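A197 (Sulfolobus turreted icosahedral virus, PDB 2C0N) is probably a glycosyltransferase of the virus, with a GT-A fold, that would transfer sugar from an activated donor to an acceptor. Local coordinates at residues 89-97 with 173-184. Numbering follows the deposited sequence.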
loop_
_atom_site.group_PDB
_atom_site.type_symbol
_atom_site.label_atom_id
_atom_site.label_comp_id
_atom_site.label_asym_id
_atom_site.label_seq_id
_atom_site.Cartn_x
_atom_site.Cartn_y
_atom_site.Cartn_z
ATOM N N TYR A 89 13.088 -4.435 -16.490
ATOM C CA TYR A 89 11.740 -4.064 -16.885
ATOM C C TYR A 89 11.835 -3.148 -18.119
ATOM O O TYR A 89 12.880 -2.543 -18.394
ATOM C CB TYR A 89 11.011 -3.403 -15.729
ATOM C CG TYR A 89 11.686 -2.162 -15.201
ATOM C CD1 TYR A 89 12.615 -2.242 -14.177
ATOM C CD2 TYR A 89 11.367 -0.909 -15.707
ATOM C CE1 TYR A 89 13.250 -1.112 -13.701
ATOM C CE2 TYR A 89 12.009 0.247 -15.216
ATOM C CZ TYR A 89 12.937 0.110 -14.207
ATOM O OH TYR A 89 13.592 1.191 -13.704
ATOM N N TYR A 90 10.756 -3.108 -18.891
ATOM C CA TYR A 90 10.689 -2.263 -20.076
ATOM C C TYR A 90 10.320 -0.846 -19.681
ATOM O O TYR A 90 9.336 -0.618 -18.970
ATOM C CB TYR A 90 9.669 -2.783 -21.098
ATOM C CG TYR A 90 10.112 -2.426 -22.481
ATOM C CD1 TYR A 90 11.048 -3.217 -23.121
ATOM C CD2 TYR A 90 9.651 -1.261 -23.141
ATOM C CE1 TYR A 90 11.533 -2.897 -24.374
ATOM C CE2 TYR A 90 10.145 -0.933 -24.436
ATOM C CZ TYR A 90 11.074 -1.780 -25.033
ATOM O OH TYR A 90 11.600 -1.553 -26.294
ATOM N N LEU A 91 11.082 0.105 -20.196
ATOM C CA LEU A 91 10.891 1.512 -19.844
ATOM C C LEU A 91 9.598 2.078 -20.416
ATOM O O LEU A 91 9.206 1.782 -21.566
ATOM C CB LEU A 91 12.104 2.335 -20.298
ATOM C CG LEU A 91 13.488 1.987 -19.702
ATOM C CD1 LEU A 91 14.622 2.718 -20.381
ATOM C CD2 LEU A 91 13.533 2.288 -18.207
ATOM N N LYS A 92 8.951 2.937 -19.615
ATOM C CA LYS A 92 7.733 3.650 -20.023
ATOM C C LYS A 92 8.038 4.787 -20.988
ATOM O O LYS A 92 7.117 5.368 -21.577
ATOM C CB LYS A 92 6.950 4.185 -18.804
ATOM C CG LYS A 92 6.017 3.147 -18.181
ATOM C CD LYS A 92 5.102 3.666 -17.124
ATOM C CE LYS A 92 5.761 4.089 -15.883
ATOM N NZ LYS A 92 4.756 4.428 -14.847
ATOM N N THR A 93 9.321 5.126 -21.122
ATOM C CA THR A 93 9.806 5.988 -22.192
ATOM C C THR A 93 9.803 5.281 -23.556
ATOM O O THR A 93 10.030 5.914 -24.592
ATOM C CB THR A 93 11.234 6.477 -21.913
ATOM O OG1 THR A 93 12.135 5.356 -21.825
ATOM C CG2 THR A 93 11.265 7.337 -20.650
ATOM N N LEU A 94 9.591 3.966 -23.517
ATOM C CA LEU A 94 9.588 3.077 -24.668
ATOM C C LEU A 94 10.938 2.974 -25.371
ATOM O O LEU A 94 11.000 2.579 -26.537
ATOM C CB LEU A 94 8.500 3.471 -25.655
ATOM C CG LEU A 94 7.129 3.672 -24.998
ATOM C CD1 LEU A 94 6.115 4.073 -26.041
ATOM C CD2 LEU A 94 6.676 2.430 -24.295
ATOM N N ARG A 95 11.995 3.321 -24.652
ATOM C CA ARG A 95 13.318 3.442 -25.266
ATOM C C ARG A 95 14.085 2.106 -25.220
ATOM O O ARG A 95 15.073 1.916 -25.931
ATOM C CB ARG A 95 14.104 4.573 -24.593
ATOM C CG ARG A 95 13.569 5.973 -24.899
ATOM C CD ARG A 95 14.494 7.072 -24.403
ATOM N NE ARG A 95 13.996 8.459 -24.579
ATOM C CZ ARG A 95 14.786 9.522 -24.782
ATOM N NH1 ARG A 95 16.105 9.378 -24.878
ATOM N NH2 ARG A 95 14.270 10.749 -24.940
ATOM N N GLY A 96 13.602 1.175 -24.411
ATOM C CA GLY A 96 14.218 -0.143 -24.270
ATOM C C GLY A 96 14.037 -0.621 -22.835
ATOM O O GLY A 96 13.118 -0.170 -22.127
ATOM N N TYR A 97 14.895 -1.555 -22.429
ATOM C CA TYR A 97 14.935 -2.081 -21.072
ATOM C C TYR A 97 15.711 -1.211 -20.136
ATOM O O TYR A 97 16.477 -0.365 -20.557
ATOM C CB TYR A 97 15.531 -3.468 -21.059
ATOM C CG TYR A 97 14.619 -4.482 -21.671
ATOM C CD1 TYR A 97 14.753 -4.853 -23.011
ATOM C CD2 TYR A 97 13.632 -5.082 -20.921
ATOM C CE1 TYR A 97 13.908 -5.805 -23.577
ATOM C CE2 TYR A 97 12.779 -6.021 -21.472
ATOM C CZ TYR A 97 12.907 -6.379 -22.794
ATOM O OH TYR A 97 12.063 -7.333 -23.339
ATOM N N PHE A 173 4.290 -0.813 -14.373
ATOM C CA PHE A 173 2.921 -0.366 -14.405
ATOM C C PHE A 173 2.762 1.038 -14.895
ATOM O O PHE A 173 3.546 1.928 -14.550
ATOM C CB PHE A 173 2.296 -0.531 -13.010
ATOM C CG PHE A 173 1.824 -1.897 -12.770
ATOM C CD1 PHE A 173 2.699 -2.908 -12.364
ATOM C CD2 PHE A 173 0.522 -2.230 -13.054
ATOM C CE1 PHE A 173 2.258 -4.223 -12.209
ATOM C CE2 PHE A 173 0.070 -3.550 -12.918
ATOM C CZ PHE A 173 0.958 -4.567 -12.487
ATOM N N ILE A 174 1.738 1.227 -15.731
ATOM C CA ILE A 174 1.415 2.504 -16.325
ATOM C C ILE A 174 0.346 3.185 -15.485
ATOM O O ILE A 174 0.508 4.317 -15.052
ATOM C CB ILE A 174 0.981 2.360 -17.795
ATOM C CG1 ILE A 174 2.082 1.669 -18.616
ATOM C CG2 ILE A 174 0.712 3.702 -18.415
ATOM C CD1 ILE A 174 1.552 1.057 -19.939
ATOM N N ASP A 175 -0.740 2.482 -15.240
ATOM C CA ASP A 175 -1.699 2.919 -14.253
ATOM C C ASP A 175 -1.734 1.871 -13.159
ATOM O O ASP A 175 -0.762 1.143 -12.984
ATOM C CB ASP A 175 -3.053 3.291 -14.900
ATOM C CG ASP A 175 -3.803 2.115 -15.470
ATOM O OD1 ASP A 175 -3.323 1.002 -15.288
ATOM O OD2 ASP A 175 -4.904 2.292 -16.079
ATOM N N GLU A 176 -2.821 1.806 -12.398
ATOM C CA GLU A 176 -2.895 0.870 -11.293
ATOM C C GLU A 176 -3.045 -0.574 -11.738
ATOM O O GLU A 176 -2.835 -1.474 -10.923
ATOM C CB GLU A 176 -4.052 1.245 -10.386
ATOM C CG GLU A 176 -3.904 2.592 -9.765
ATOM C CD GLU A 176 -4.393 3.769 -10.598
ATOM O OE1 GLU A 176 -4.767 3.643 -11.778
ATOM O OE2 GLU A 176 -4.425 4.865 -10.021
ATOM N N ARG A 177 -3.394 -0.794 -13.013
ATOM C CA ARG A 177 -3.774 -2.126 -13.505
ATOM C C ARG A 177 -3.022 -2.592 -14.752
ATOM O O ARG A 177 -2.807 -3.815 -14.927
ATOM C CB ARG A 177 -5.285 -2.148 -13.841
ATOM C CG ARG A 177 -6.182 -2.030 -12.660
ATOM C CD ARG A 177 -7.636 -1.530 -13.030
ATOM N NE ARG A 177 -7.492 -0.180 -13.480
ATOM C CZ ARG A 177 -7.435 0.889 -12.722
ATOM N NH1 ARG A 177 -7.650 0.853 -11.384
ATOM N NH2 ARG A 177 -7.203 2.045 -13.317
ATOM N N LEU A 178 -2.698 -1.643 -15.629
ATOM C CA LEU A 178 -2.053 -1.956 -16.892
ATOM C C LEU A 178 -0.553 -1.767 -16.790
ATOM O O LEU A 178 -0.077 -0.736 -16.312
ATOM C CB LEU A 178 -2.601 -1.058 -17.975
ATOM C CG LEU A 178 -3.975 -1.404 -18.522
ATOM C CD1 LEU A 178 -4.550 -0.263 -19.338
ATOM C CD2 LEU A 178 -3.926 -2.704 -19.415
ATOM N N ALA A 179 0.173 -2.763 -17.272
ATOM C CA ALA A 179 1.622 -2.758 -17.223
ATOM C C ALA A 179 2.272 -3.269 -18.493
ATOM O O ALA A 179 1.721 -4.079 -19.264
ATOM C CB ALA A 179 2.090 -3.598 -16.077
ATOM N N LEU A 180 3.483 -2.779 -18.690
ATOM C CA LEU A 180 4.393 -3.333 -19.691
ATOM C C LEU A 180 5.084 -4.520 -19.103
ATOM O O LEU A 180 5.738 -4.418 -18.083
ATOM C CB LEU A 180 5.449 -2.307 -20.089
ATOM C CG LEU A 180 4.996 -1.184 -21.001
ATOM C CD1 LEU A 180 6.171 -0.234 -21.169
ATOM C CD2 LEU A 180 4.493 -1.769 -22.313
ATOM N N SER A 181 4.948 -5.665 -19.753
ATOM C CA SER A 181 5.563 -6.875 -19.285
ATOM C C SER A 181 6.985 -6.973 -19.829
ATOM O O SER A 181 7.358 -6.270 -20.773
ATOM C CB SER A 181 4.768 -8.088 -19.771
ATOM O OG SER A 181 4.995 -8.252 -21.140
ATOM N N PRO A 182 7.813 -7.805 -19.210
ATOM C CA PRO A 182 9.162 -7.949 -19.784
ATOM C C PRO A 182 9.236 -8.515 -21.215
ATOM O O PRO A 182 10.274 -8.394 -21.855
ATOM C CB PRO A 182 9.889 -8.885 -18.794
ATOM C CG PRO A 182 9.032 -9.041 -17.640
ATOM C CD PRO A 182 7.653 -8.533 -17.942
ATOM N N ASP A 183 8.158 -9.121 -21.708
ATOM C CA ASP A 183 8.083 -9.611 -23.102
ATOM C C ASP A 183 7.531 -8.545 -24.037
ATOM O O ASP A 183 7.093 -8.880 -25.132
ATOM C CB ASP A 183 7.140 -10.793 -23.256
ATOM C CG ASP A 183 7.602 -12.038 -22.575
ATOM O OD1 ASP A 183 8.795 -12.372 -22.662
ATOM O OD2 ASP A 183 6.720 -12.723 -21.989
ATOM N N ARG A 184 7.513 -7.289 -23.581
ATOM C CA ARG A 184 7.083 -6.109 -24.339
ATOM C C ARG A 184 5.623 -6.168 -24.755
ATOM O O ARG A 184 5.268 -5.750 -25.851
ATOM C CB ARG A 184 7.953 -5.908 -25.574
ATOM C CG ARG A 184 9.392 -5.737 -25.272
ATOM C CD ARG A 184 10.174 -5.580 -26.529
ATOM N NE ARG A 184 10.291 -6.871 -27.203
ATOM C CZ ARG A 184 11.313 -7.714 -27.071
ATOM N NH1 ARG A 184 12.366 -7.408 -26.314
ATOM N NH2 ARG A 184 11.305 -8.866 -27.743
HETATM O O HOH W 1 8.513 -4.661 -17.833
#
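L180 and Y90 meet at the middle of this contact, where the leucine methyl CD1 comes up to the edge of the tyrosine ring, 4.1 Å from Y90 CD2. The same methyl packs against the type I turn L91–L94, close to L91 O, and also touches L94 CD2, so a branched aliphatic chain suits a place bounded by a ring, a methyl and backbone carbonyls. Y90 O is buried here without a polar partner, whereas its amide is served: a single water accepts from Y90 N and donates to L180 O, bridging the two backbones.

Y90 also receives the aliphatic part of R184, with CG 3.7 Å from Y90 CE1. The arginine chain then bends at chi3 (-74°), and its guanidinium, turned 76° from the Y90 ring, reaches E107 in a salt bridge; arginine thus offers both an apolar stem and a charged end. The edge of the Y90 ring, at CD1, stands over the centre of the Y97 ring. Tyrosine suits position 97 because its hydroxyl extends past this packing: Y97 OH donates a hydrogen bond to P182 O, 2.6 Å away, tilted 20° from the carbonyl plane.

K92 spans the far end. Its aliphatic chain runs alongside I174 in the opposite sense, with K92 CD 3.9 Å from I174 CG1, and delivers NZ to F173 O at 2.8 Å, in the carbonyl plane. D63 forms a salt bridge with the same ammonium, so the charge is paired while a backbone carbonyl is satisfied.

The loop following strand 84-88 thus rests against L180 of strand 178-180, the end of strand 162-173 and the type I turn S181–R184, within the mixed-sheet architecture of a GT-A glycosyltransferase fold.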